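Long-range contact in enoyl-CoA hydratase carB homologue (Streptomyces cattleya, PDB 5O34), which probably acts as a crotonase-family lyase on a thioester or related substrate in the biosynthesis of the carbapenem antibiotic thienamycin: residues K89-G97 and L230-S241. Sequence-based numbering, arbitrary orientation.
Sequences KVRCVVLYG and LDRALELARTIS
Packing of helix 229-242 against one face of the crotonase-fold sheet brings Cys92, Val94 and Tyr96, alternate residues of a central strand, onto Leu230, Ala233, Ala237 and Ile240. The axes of strand 92-96 and of helical residues 230-241 run nearly antiparallel and come within 8.3 Å. Two alanines of the helix let Val94 settle close: its CG2, anti to the carbonyl carbon, meets Ala237 CB at 3.7 Å, while CG1 leans on Ala233 CB at 4.1 Å. One helical turn separates those two methyls, and the valine fork spans them. Beside it, Cys92 turns SG anti to its backbone N (chi1 -160°), laying the sulfur on the flank of Ile240, 3.9 Å from both CB and CD1.

The strand lies between the parallel strands 55-59 and 142-146 in the sheet of this enoyl-CoA hydratase relative; Leu57 and Ile143 from these neighbours extend the apolar layer, and Leu204 of the second subunit packs on Ile240.

Near the N-terminal end of the helix the contact becomes a CH-pi interaction. Leu230 CD1 sits over the centre of one face of the Tyr96 ring, 3.8 Å from the centroid and almost exactly on the ring normal (4° away), the leucine side chain standing roughly perpendicular to that of the tyrosine. At the other end, Arg91 NE donates to Ser241 O at 3.0 Å, with an N-H...O angle of 151°; the oxygen lies at the guanidinium edge, nearly in its plane. Ser241 OG is hydrogen-bonded to the backbone O of Asp53, which ties the helix to the segment leading into strand 55-59.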
ATOM      1  N   LYS A  89      -0.070  26.688  21.497  1.00 74.24           N
ATOM      2  CA  LYS A  89      -1.474  27.096  21.381  1.00 73.88           C
ATOM      3  C   LYS A  89      -2.131  26.500  20.106  1.00 75.75           C
ATOM      4  O   LYS A  89      -3.357  26.482  20.004  1.00 74.95           O
ATOM      5  CB  LYS A  89      -1.622  28.624  21.459  1.00 76.96           C
ATOM      6  CG  LYS A  89      -1.332  29.176  22.852  1.00 93.37           C
ATOM      7  CD  LYS A  89      -1.455  30.687  22.909  1.00102.85           C
ATOM      8  CE  LYS A  89      -1.208  31.207  24.306  1.00114.57           C
ATOM      9  NZ  LYS A  89      -1.192  32.692  24.353  1.00122.52           N
ATOM     10  N   VAL A  90      -1.303  25.970  19.170  1.00 70.04           N
ATOM     11  CA  VAL A  90      -1.717  25.332  17.915  1.00 68.68           C
ATOM     12  C   VAL A  90      -1.807  23.807  18.116  1.00 69.88           C
ATOM     13  O   VAL A  90      -0.856  23.190  18.610  1.00 69.75           O
ATOM     14  CB  VAL A  90      -0.755  25.707  16.746  1.00 72.50           C
ATOM     15  CG1 VAL A  90      -1.104  24.961  15.457  1.00 72.25           C
ATOM     16  CG2 VAL A  90      -0.740  27.213  16.504  1.00 72.18           C
ATOM     17  N   ARG A  91      -2.950  23.211  17.744  1.00 64.25           N
ATOM     18  CA  ARG A  91      -3.172  21.767  17.847  1.00 63.25           C
ATOM     19  C   ARG A  91      -3.466  21.120  16.488  1.00 64.85           C
ATOM     20  O   ARG A  91      -3.229  19.922  16.324  1.00 64.75           O
ATOM     21  CB  ARG A  91      -4.230  21.425  18.899  1.00 63.02           C
ATOM     22  CG  ARG A  91      -3.633  21.391  20.308  1.00 69.31           C
ATOM     23  CD  ARG A  91      -4.638  21.106  21.424  1.00 75.04           C
ATOM     24  NE  ARG A  91      -5.804  21.992  21.397  1.00 83.00           N
ATOM     25  CZ  ARG A  91      -5.808  23.268  21.775  1.00 98.83           C
ATOM     26  NH1 ARG A  91      -4.689  23.848  22.197  1.00 90.56           N
ATOM     27  NH2 ARG A  91      -6.924  23.978  21.715  1.00 87.61           N
ATOM     28  N   CYS A  92      -3.921  21.922  15.505  1.00 59.66           N
ATOM     29  CA  CYS A  92      -4.190  21.473  14.140  1.00 58.96           C
ATOM     30  C   CYS A  92      -3.899  22.573  13.133  1.00 60.46           C
ATOM     31  O   CYS A  92      -4.129  23.746  13.420  1.00 60.35           O
ATOM     32  CB  CYS A  92      -5.613  20.940  13.990  1.00 59.64           C
ATOM     33  SG  CYS A  92      -5.853  19.867  12.540  1.00 63.60           S
ATOM     34  N   VAL A  93      -3.402  22.182  11.944  1.00 55.05           N
ATOM     35  CA  VAL A  93      -3.058  23.077  10.828  1.00 53.79           C
ATOM     36  C   VAL A  93      -3.954  22.760   9.619  1.00 59.41           C
ATOM     37  O   VAL A  93      -4.170  21.588   9.311  1.00 59.74           O
ATOM     38  CB  VAL A  93      -1.561  22.943  10.434  1.00 56.25           C
ATOM     39  CG1 VAL A  93      -1.174  23.933   9.348  1.00 55.41           C
ATOM     40  CG2 VAL A  93      -0.641  23.072  11.647  1.00 55.93           C
ATOM     41  N   VAL A  94      -4.462  23.806   8.933  1.00 56.33           N
ATOM     42  CA  VAL A  94      -5.270  23.672   7.728  1.00 55.68           C
ATOM     43  C   VAL A  94      -4.572  24.439   6.605  1.00 61.09           C
ATOM     44  O   VAL A  94      -4.446  25.661   6.683  1.00 60.44           O
ATOM     45  CB  VAL A  94      -6.755  24.120   7.912  1.00 59.06           C
ATOM     46  CG1 VAL A  94      -7.550  23.998   6.606  1.00 58.38           C
ATOM     47  CG2 VAL A  94      -7.439  23.332   9.023  1.00 58.89           C
ATOM     48  N   LEU A  95      -4.095  23.712   5.583  1.00 59.36           N
ATOM     49  CA  LEU A  95      -3.485  24.255   4.375  1.00 60.16           C
ATOM     50  C   LEU A  95      -4.611  24.411   3.371  1.00 66.13           C
ATOM     51  O   LEU A  95      -5.332  23.448   3.091  1.00 65.71           O
ATOM     52  CB  LEU A  95      -2.412  23.314   3.821  1.00 60.57           C
ATOM     53  CG  LEU A  95      -0.960  23.710   4.041  1.00 65.99           C
ATOM     54  CD1 LEU A  95      -0.035  22.653   3.465  1.00 65.82           C
ATOM     55  CD2 LEU A  95      -0.651  25.081   3.426  1.00 69.63           C
ATOM     56  N   TYR A  96      -4.794  25.631   2.866  1.00 64.96           N
ATOM     57  CA  TYR A  96      -5.903  25.963   1.985  1.00 65.76           C
ATOM     58  C   TYR A  96      -5.450  26.789   0.787  1.00 71.59           C
ATOM     59  O   TYR A  96      -4.701  27.760   0.939  1.00 70.90           O
ATOM     60  CB  TYR A  96      -6.964  26.675   2.838  1.00 67.71           C
ATOM     61  CG  TYR A  96      -8.214  27.147   2.139  1.00 71.44           C
ATOM     62  CD1 TYR A  96      -9.101  26.240   1.568  1.00 73.99           C
ATOM     63  CD2 TYR A  96      -8.587  28.487   2.173  1.00 72.79           C
ATOM     64  CE1 TYR A  96     -10.279  26.668   0.959  1.00 76.90           C
ATOM     65  CE2 TYR A  96      -9.769  28.925   1.584  1.00 74.02           C
ATOM     66  CZ  TYR A  96     -10.614  28.012   0.978  1.00 82.09           C
ATOM     67  OH  TYR A  96     -11.774  28.441   0.381  1.00 82.97           O
ATOM     68  N   GLY A  97      -5.872  26.352  -0.396  1.00 70.85           N
ATOM     69  CA  GLY A  97      -5.533  26.990  -1.664  1.00 72.07           C
ATOM     70  C   GLY A  97      -6.292  28.268  -1.965  1.00 78.92           C
ATOM     71  O   GLY A  97      -5.787  29.129  -2.693  1.00 79.32           O
ATOM     72  N   LEU A 230     -14.381  24.635   3.146  1.00 58.46           N
ATOM     73  CA  LEU A 230     -13.696  25.229   4.298  1.00 57.90           C
ATOM     74  C   LEU A 230     -14.427  24.923   5.615  1.00 62.16           C
ATOM     75  O   LEU A 230     -13.764  24.648   6.611  1.00 62.30           O
ATOM     76  CB  LEU A 230     -13.437  26.724   4.089  1.00 57.76           C
ATOM     77  CG  LEU A 230     -12.474  27.440   5.049  1.00 62.59           C
ATOM     78  CD1 LEU A 230     -11.042  26.921   4.907  1.00 63.48           C
ATOM     79  CD2 LEU A 230     -12.469  28.923   4.775  1.00 63.77           C
ATOM     80  N   ASP A 231     -15.771  24.872   5.592  1.00 59.21           N
ATOM     81  CA  ASP A 231     -16.611  24.520   6.749  1.00 59.80           C
ATOM     82  C   ASP A 231     -16.272  23.148   7.298  1.00 60.96           C
ATOM     83  O   ASP A 231     -16.119  22.982   8.513  1.00 60.27           O
ATOM     84  CB  ASP A 231     -18.098  24.558   6.363  1.00 62.87           C
ATOM     85  CG  ASP A 231     -18.593  25.957   6.130  1.00 85.64           C
ATOM     86  OD1 ASP A 231     -17.961  26.891   6.641  1.00 90.73           O
ATOM     87  OD2 ASP A 231     -19.657  26.113   5.497  1.00 93.76           O
ATOM     88  N   ARG A 232     -16.175  22.162   6.394  1.00 56.40           N
ATOM     89  CA  ARG A 232     -15.829  20.790   6.739  1.00 55.19           C
ATOM     90  C   ARG A 232     -14.371  20.741   7.231  1.00 55.20           C
ATOM     91  O   ARG A 232     -14.104  20.129   8.266  1.00 53.65           O
ATOM     92  CB  ARG A 232     -16.107  19.859   5.537  1.00 55.57           C
ATOM     93  CG  ARG A 232     -15.951  18.359   5.792  1.00 58.98           C
ATOM     94  CD  ARG A 232     -16.530  17.843   7.097  1.00 57.22           C
ATOM     95  NE  ARG A 232     -15.902  16.570   7.452  1.00 59.11           N
ATOM     96  CZ  ARG A 232     -15.795  16.094   8.688  1.00 72.98           C
ATOM     97  NH1 ARG A 232     -16.269  16.786   9.719  1.00 63.54           N
ATOM     98  NH2 ARG A 232     -15.208  14.925   8.904  1.00 60.44           N
ATOM     99  N   ALA A 233     -13.463  21.477   6.557  1.00 51.79           N
ATOM    100  CA  ALA A 233     -12.047  21.566   6.941  1.00 52.34           C
ATOM    101  C   ALA A 233     -11.882  22.055   8.383  1.00 57.03           C
ATOM    102  O   ALA A 233     -11.191  21.406   9.174  1.00 56.43           O
ATOM    103  CB  ALA A 233     -11.293  22.472   5.979  1.00 53.13           C
ATOM    104  N   LEU A 234     -12.596  23.136   8.747  1.00 55.15           N
ATOM    105  CA  LEU A 234     -12.548  23.724  10.088  1.00 55.65           C
ATOM    106  C   LEU A 234     -13.300  22.901  11.119  1.00 59.63           C
ATOM    107  O   LEU A 234     -12.868  22.846  12.270  1.00 59.62           O
ATOM    108  CB  LEU A 234     -12.998  25.189  10.076  1.00 56.20           C
ATOM    109  CG  LEU A 234     -12.316  26.075   9.017  1.00 61.93           C
ATOM    110  CD1 LEU A 234     -12.965  27.413   8.928  1.00 62.70           C
ATOM    111  CD2 LEU A 234     -10.806  26.170   9.217  1.00 64.38           C
ATOM    112  N   GLU A 235     -14.384  22.210  10.707  1.00 56.97           N
ATOM    113  CA  GLU A 235     -15.129  21.310  11.602  1.00 56.88           C
ATOM    114  C   GLU A 235     -14.216  20.136  11.980  1.00 60.36           C
ATOM    115  O   GLU A 235     -14.117  19.800  13.161  1.00 60.62           O
ATOM    116  CB  GLU A 235     -16.428  20.800  10.947  1.00 58.14           C
ATOM    117  CG  GLU A 235     -17.221  19.849  11.832  1.00 67.96           C
ATOM    118  CD  GLU A 235     -18.512  19.275  11.276  1.00 96.01           C
ATOM    119  OE1 GLU A 235     -18.880  19.595  10.120  1.00 92.36           O
ATOM    120  OE2 GLU A 235     -19.162  18.499  12.015  1.00 92.86           O
ATOM    121  N   LEU A 236     -13.519  19.551  10.983  1.00 56.17           N
ATOM    122  CA  LEU A 236     -12.578  18.456  11.227  1.00 55.92           C
ATOM    123  C   LEU A 236     -11.374  18.937  12.045  1.00 57.01           C
ATOM    124  O   LEU A 236     -10.957  18.236  12.972  1.00 55.59           O
ATOM    125  CB  LEU A 236     -12.144  17.757   9.920  1.00 56.28           C
ATOM    126  CG  LEU A 236     -11.080  16.644  10.040  1.00 60.97           C
ATOM    127  CD1 LEU A 236     -11.565  15.467  10.892  1.00 60.71           C
ATOM    128  CD2 LEU A 236     -10.656  16.176   8.686  1.00 64.54           C
ATOM    129  N   ALA A 237     -10.852  20.143  11.734  1.00 53.54           N
ATOM    130  CA  ALA A 237      -9.739  20.754  12.482  1.00 53.80           C
ATOM    131  C   ALA A 237     -10.110  20.930  13.960  1.00 59.31           C
ATOM    132  O   ALA A 237      -9.290  20.649  14.833  1.00 59.05           O
ATOM    133  CB  ALA A 237      -9.365  22.087  11.869  1.00 54.51           C
ATOM    134  N   ARG A 238     -11.375  21.323  14.225  1.00 58.27           N
ATOM    135  CA  ARG A 238     -11.957  21.496  15.557  1.00 58.81           C
ATOM    136  C   ARG A 238     -11.994  20.157  16.309  1.00 61.93           C
ATOM    137  O   ARG A 238     -11.608  20.113  17.479  1.00 61.91           O
ATOM    138  CB  ARG A 238     -13.366  22.103  15.442  1.00 60.85           C
ATOM    139  CG  ARG A 238     -13.627  23.243  16.414  1.00 72.73           C
ATOM    140  CD  ARG A 238     -14.795  24.109  15.977  1.00 79.66           C
ATOM    141  NE  ARG A 238     -14.424  25.075  14.938  1.00 82.87           N
ATOM    142  CZ  ARG A 238     -15.075  25.231  13.787  1.00 87.38           C
ATOM    143  NH1 ARG A 238     -16.131  24.475  13.503  1.00 66.59           N
ATOM    144  NH2 ARG A 238     -14.674  26.141  12.913  1.00 72.38           N
ATOM    145  N   THR A 239     -12.418  19.060  15.629  1.00 57.69           N
ATOM    146  CA  THR A 239     -12.451  17.704  16.206  1.00 56.77           C
ATOM    147  C   THR A 239     -11.024  17.253  16.608  1.00 59.79           C
ATOM    148  O   THR A 239     -10.820  16.809  17.745  1.00 58.50           O
ATOM    149  CB  THR A 239     -13.137  16.721  15.236  1.00 60.81           C
ATOM    150  OG1 THR A 239     -14.476  17.159  14.974  1.00 60.26           O
ATOM    151  CG2 THR A 239     -13.155  15.282  15.767  1.00 56.14           C
ATOM    152  N   ILE A 240     -10.044  17.400  15.679  1.00 56.17           N
ATOM    153  CA  ILE A 240      -8.637  17.042  15.918  1.00 55.84           C
ATOM    154  C   ILE A 240      -8.086  17.865  17.080  1.00 59.86           C
ATOM    155  O   ILE A 240      -7.493  17.296  17.997  1.00 59.51           O
ATOM    156  CB  ILE A 240      -7.740  17.124  14.645  1.00 58.33           C
ATOM    157  CG1 ILE A 240      -8.311  16.251  13.492  1.00 58.58           C
ATOM    158  CG2 ILE A 240      -6.306  16.712  14.989  1.00 57.82           C
ATOM    159  CD1 ILE A 240      -7.690  16.473  12.101  1.00 63.35           C
ATOM    160  N   SER A 241      -8.360  19.192  17.074  1.00 57.10           N
ATOM    161  CA  SER A 241      -7.941  20.121  18.128  1.00 57.18           C
ATOM    162  C   SER A 241      -8.488  19.758  19.513  1.00 60.46           C
ATOM    163  O   SER A 241      -7.815  20.001  20.509  1.00 61.33           O
ATOM    164  CB  SER A 241      -8.320  21.548  17.767  1.00 62.27           C
ATOM    165  OG  SER A 241      -7.515  22.451  18.501  1.00 78.41           O
TER